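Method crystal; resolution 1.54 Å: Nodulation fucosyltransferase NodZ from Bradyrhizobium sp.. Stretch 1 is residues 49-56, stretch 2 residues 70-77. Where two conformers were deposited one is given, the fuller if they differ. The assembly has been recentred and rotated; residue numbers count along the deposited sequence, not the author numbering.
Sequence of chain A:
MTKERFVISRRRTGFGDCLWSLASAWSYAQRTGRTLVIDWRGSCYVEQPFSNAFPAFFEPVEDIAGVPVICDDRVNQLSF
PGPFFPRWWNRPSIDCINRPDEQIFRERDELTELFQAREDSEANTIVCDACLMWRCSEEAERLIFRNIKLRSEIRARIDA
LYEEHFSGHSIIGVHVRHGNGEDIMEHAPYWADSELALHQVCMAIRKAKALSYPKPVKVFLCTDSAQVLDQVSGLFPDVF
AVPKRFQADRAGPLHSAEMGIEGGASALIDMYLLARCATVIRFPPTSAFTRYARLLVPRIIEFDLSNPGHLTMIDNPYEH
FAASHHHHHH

Stretch 1 (49-56) PFSNAFPA
Stretch 2 (70-77) ICDDRVNQ

Two short, mostly irregular segments of the fucosyltransferase NodZ pack here in opposite directions, burying 355 Å² in all. Residues 49-53 form a loop that leads into a weakly bonded helix near 54-56, while a 3-10 segment occupies 73-76 of the second stretch. The register is set by three CA-CA separations: 7.7 Å for Phe50 and Asn76, 5.8 Å for Asn52 and Asp73, and 6.5 Å for Phe54 and Cys71. As the numbering rises along one stretch it falls along the other, and the approach is tightest at the middle pair.

Hydrogen bonds carry the polar part of the contact, and each joins a side chain to the backbone opposite. Phe50 (phi/psi -107/3) offers its carbonyl to Asn76, whose m rotamer (chi1 -71°, chi2 -33°) brings ND2 to 2.8 Å from Phe50 O at a nearly straight 167°. Ser51 (-83/131) and Asn52 (-75/117) are extended. Asn52 N donates to Asp73 OD2 at 2.8 Å and 171°; a carboxylate suits a free backbone amide, and the m rotamer of Asp73 (chi1 -76°, chi2 164°) carries it there although its CA-to-CB bond points sideways.

Asn52 is buried, and its amide group can both donate and accept. With chi1 t (-168°) and chi2 -15°, its CA-to-CB bond points toward the second stretch, and ND2 donates to Asp72 O at 3.0 Å and 167°. Asn52 ND2 also lies 3.4 Å from Cys71 O, but the angle is too poor for a hydrogen bond. Val75 CG2 (chi1 m, -62°) lies 3.9 Å from Asn52 ND2, a van der Waals contact beside the buried amide. Asn52 OD1 accepts from Phe54 N at 3.4 Å, a weak capping bond at the turn leading into the helix. Ala56 N to Ala53 O, 3.0 Å, closes that turn.

A water extends the Asp73 site: it donates to Asp73 OD1 at 2.5 Å and lies 2.6 Å from Ser51 OG, so the t rotamer of Ser51 (chi1 178°) is linked to the carboxylate although its CA-to-CB bond points away.

The charged pair lies within the second stretch. Asp72 (-137/-158, chi1 p at 62°) accepts through OD1 from Arg74 N and Arg74 NE, each at 3.0 Å, the latter contact a salt bridge; Arg74 NH2 reaches Asp72 OD2 at 3.2 Å. One side chain thus receives a backbone amide and a guanidinium just ahead of and at the start of the 3-10 segment, which the bond from Asn76 N to Asp73 O, 2.9 Å, spans.

Apolar packing fills the other end. Phe54 (-52/-53; chi1 t at -177°, chi2 87°) sets CD2 3.7 Å from Cys71 CB, and Cys71 SG (-128/17, chi1 p at 73°) sits 5.1 Å from the centroid of the Phe54 ring, 66° off its normal, an oblique approach. Pro55 (-66/-11, C-gamma exo) presses CD to 3.3 Å from Cys71 O and CG to 4.0 Å from Asp72 CA; proline has no amide hydrogen, and its ring makes only van der Waals contacts with this stretch.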

# COMPACT_ATOMS: atom_id res chain seq x y z
N PRO A 49 14.66 -11.89 -9.13
CA PRO A 49 13.26 -12.27 -9.22
C PRO A 49 12.75 -13.31 -8.22
O PRO A 49 11.53 -13.46 -8.03
CB PRO A 49 13.18 -12.91 -10.61
CG PRO A 49 14.51 -13.44 -10.82
CD PRO A 49 15.43 -12.41 -10.28
N PHE A 50 13.67 -14.03 -7.56
CA PHE A 50 13.25 -15.07 -6.62
C PHE A 50 13.47 -14.69 -5.16
O PHE A 50 13.16 -15.46 -4.27
CB PHE A 50 13.89 -16.40 -6.95
CG PHE A 50 13.87 -16.74 -8.42
CD1 PHE A 50 12.67 -16.78 -9.10
CD2 PHE A 50 15.03 -16.96 -9.08
CE1 PHE A 50 12.66 -17.10 -10.46
CE2 PHE A 50 15.02 -17.25 -10.44
CZ PHE A 50 13.80 -17.30 -11.10
N SER A 51 13.94 -13.48 -4.91
CA SER A 51 14.15 -13.00 -3.56
C SER A 51 12.84 -12.48 -3.01
O SER A 51 12.16 -11.65 -3.68
CB SER A 51 15.16 -11.86 -3.60
OG SER A 51 15.36 -11.35 -2.32
N ASN A 52 12.44 -12.91 -1.80
CA ASN A 52 11.21 -12.39 -1.24
C ASN A 52 11.46 -10.97 -0.75
O ASN A 52 12.32 -10.80 0.09
CB ASN A 52 10.78 -13.30 -0.09
CG ASN A 52 9.37 -13.05 0.41
OD1 ASN A 52 8.78 -12.02 0.10
ND2 ASN A 52 8.83 -13.98 1.18
N ALA A 53 10.79 -9.99 -1.32
CA ALA A 53 11.06 -8.59 -1.00
C ALA A 53 10.63 -8.19 0.38
O ALA A 53 11.09 -7.16 0.88
CB ALA A 53 10.38 -7.69 -2.01
N PHE A 54 9.73 -8.92 1.01
CA PHE A 54 9.20 -8.44 2.31
C PHE A 54 10.34 -8.09 3.31
O PHE A 54 10.33 -6.98 3.90
CB PHE A 54 8.13 -9.38 2.89
CG PHE A 54 7.52 -8.88 4.16
CD1 PHE A 54 6.44 -8.02 4.16
CD2 PHE A 54 8.06 -9.27 5.34
CE1 PHE A 54 5.91 -7.61 5.40
CE2 PHE A 54 7.56 -8.84 6.59
CZ PHE A 54 6.44 -8.01 6.57
N PRO A 55 11.31 -8.99 3.58
CA PRO A 55 12.39 -8.66 4.51
C PRO A 55 13.37 -7.56 4.10
O PRO A 55 14.17 -7.14 4.88
CB PRO A 55 13.14 -9.99 4.68
CG PRO A 55 12.21 -11.02 4.16
CD PRO A 55 11.39 -10.38 3.14
N ALA A 56 13.31 -7.15 2.85
CA ALA A 56 14.13 -6.05 2.41
C ALA A 56 13.61 -4.71 2.97
O ALA A 56 14.38 -3.78 3.07
CB ALA A 56 14.23 -6.02 0.87
N ILE A 70 4.76 -16.79 7.64
CA ILE A 70 6.02 -17.06 6.94
C ILE A 70 6.25 -15.91 5.99
O ILE A 70 5.47 -15.71 5.06
CB ILE A 70 5.96 -18.38 6.18
CG1 ILE A 70 5.74 -19.55 7.15
CG2 ILE A 70 7.27 -18.61 5.43
CD1 ILE A 70 5.34 -20.86 6.51
N CYS A 71 7.33 -15.16 6.16
CA CYS A 71 7.55 -13.93 5.41
C CYS A 71 8.89 -13.81 4.70
O CYS A 71 9.25 -12.70 4.25
CB CYS A 71 7.54 -12.74 6.40
SG CYS A 71 8.99 -12.60 7.46
N ASP A 72 9.60 -14.92 4.51
CA ASP A 72 10.97 -14.83 4.12
C ASP A 72 11.37 -15.82 3.03
O ASP A 72 10.49 -16.23 2.27
CB ASP A 72 11.81 -14.96 5.35
CG ASP A 72 11.64 -16.29 6.08
OD1 ASP A 72 11.17 -17.27 5.46
OD2 ASP A 72 11.99 -16.37 7.29
N ASP A 73 12.63 -16.15 2.89
CA ASP A 73 13.04 -17.00 1.78
C ASP A 73 12.62 -18.46 1.90
O ASP A 73 12.84 -19.25 0.99
CB ASP A 73 14.49 -16.77 1.34
CG ASP A 73 14.72 -15.42 0.49
OD1 ASP A 73 15.92 -15.07 0.41
OD2 ASP A 73 13.80 -14.77 -0.13
N ARG A 74 11.99 -18.86 3.01
CA ARG A 74 11.40 -20.19 3.09
C ARG A 74 10.37 -20.42 1.98
O ARG A 74 10.12 -21.57 1.62
CB ARG A 74 10.78 -20.43 4.46
CG ARG A 74 11.81 -20.67 5.50
CD ARG A 74 11.18 -20.83 6.92
NE ARG A 74 10.71 -19.53 7.35
CZ ARG A 74 9.93 -19.28 8.39
NH1 ARG A 74 9.47 -20.26 9.12
NH2 ARG A 74 9.61 -18.01 8.66
N VAL A 75 9.82 -19.37 1.39
CA VAL A 75 8.96 -19.58 0.21
C VAL A 75 9.66 -20.36 -0.93
O VAL A 75 9.00 -20.98 -1.76
CB VAL A 75 8.36 -18.25 -0.28
CG1 VAL A 75 7.49 -17.65 0.79
CG2 VAL A 75 9.42 -17.28 -0.77
N ASN A 76 10.99 -20.29 -0.98
CA ASN A 76 11.79 -20.99 -1.99
C ASN A 76 12.20 -22.39 -1.56
O ASN A 76 12.85 -23.11 -2.34
CB ASN A 76 13.03 -20.19 -2.31
CG ASN A 76 12.74 -18.95 -3.09
OD1 ASN A 76 11.82 -18.92 -3.89
ND2 ASN A 76 13.44 -17.86 -2.78
N GLN A 77 11.87 -22.80 -0.33
CA GLN A 77 12.19 -24.14 0.15
C GLN A 77 10.94 -25.03 0.38
O GLN A 77 10.96 -26.24 0.12
CB GLN A 77 12.95 -24.05 1.50
CG GLN A 77 14.08 -22.97 1.66
CD GLN A 77 14.46 -22.64 3.13
OE1 GLN A 77 14.38 -23.49 4.02
NE2 GLN A 77 14.91 -21.41 3.35
O HOH W 1 16.77 -13.15 -0.99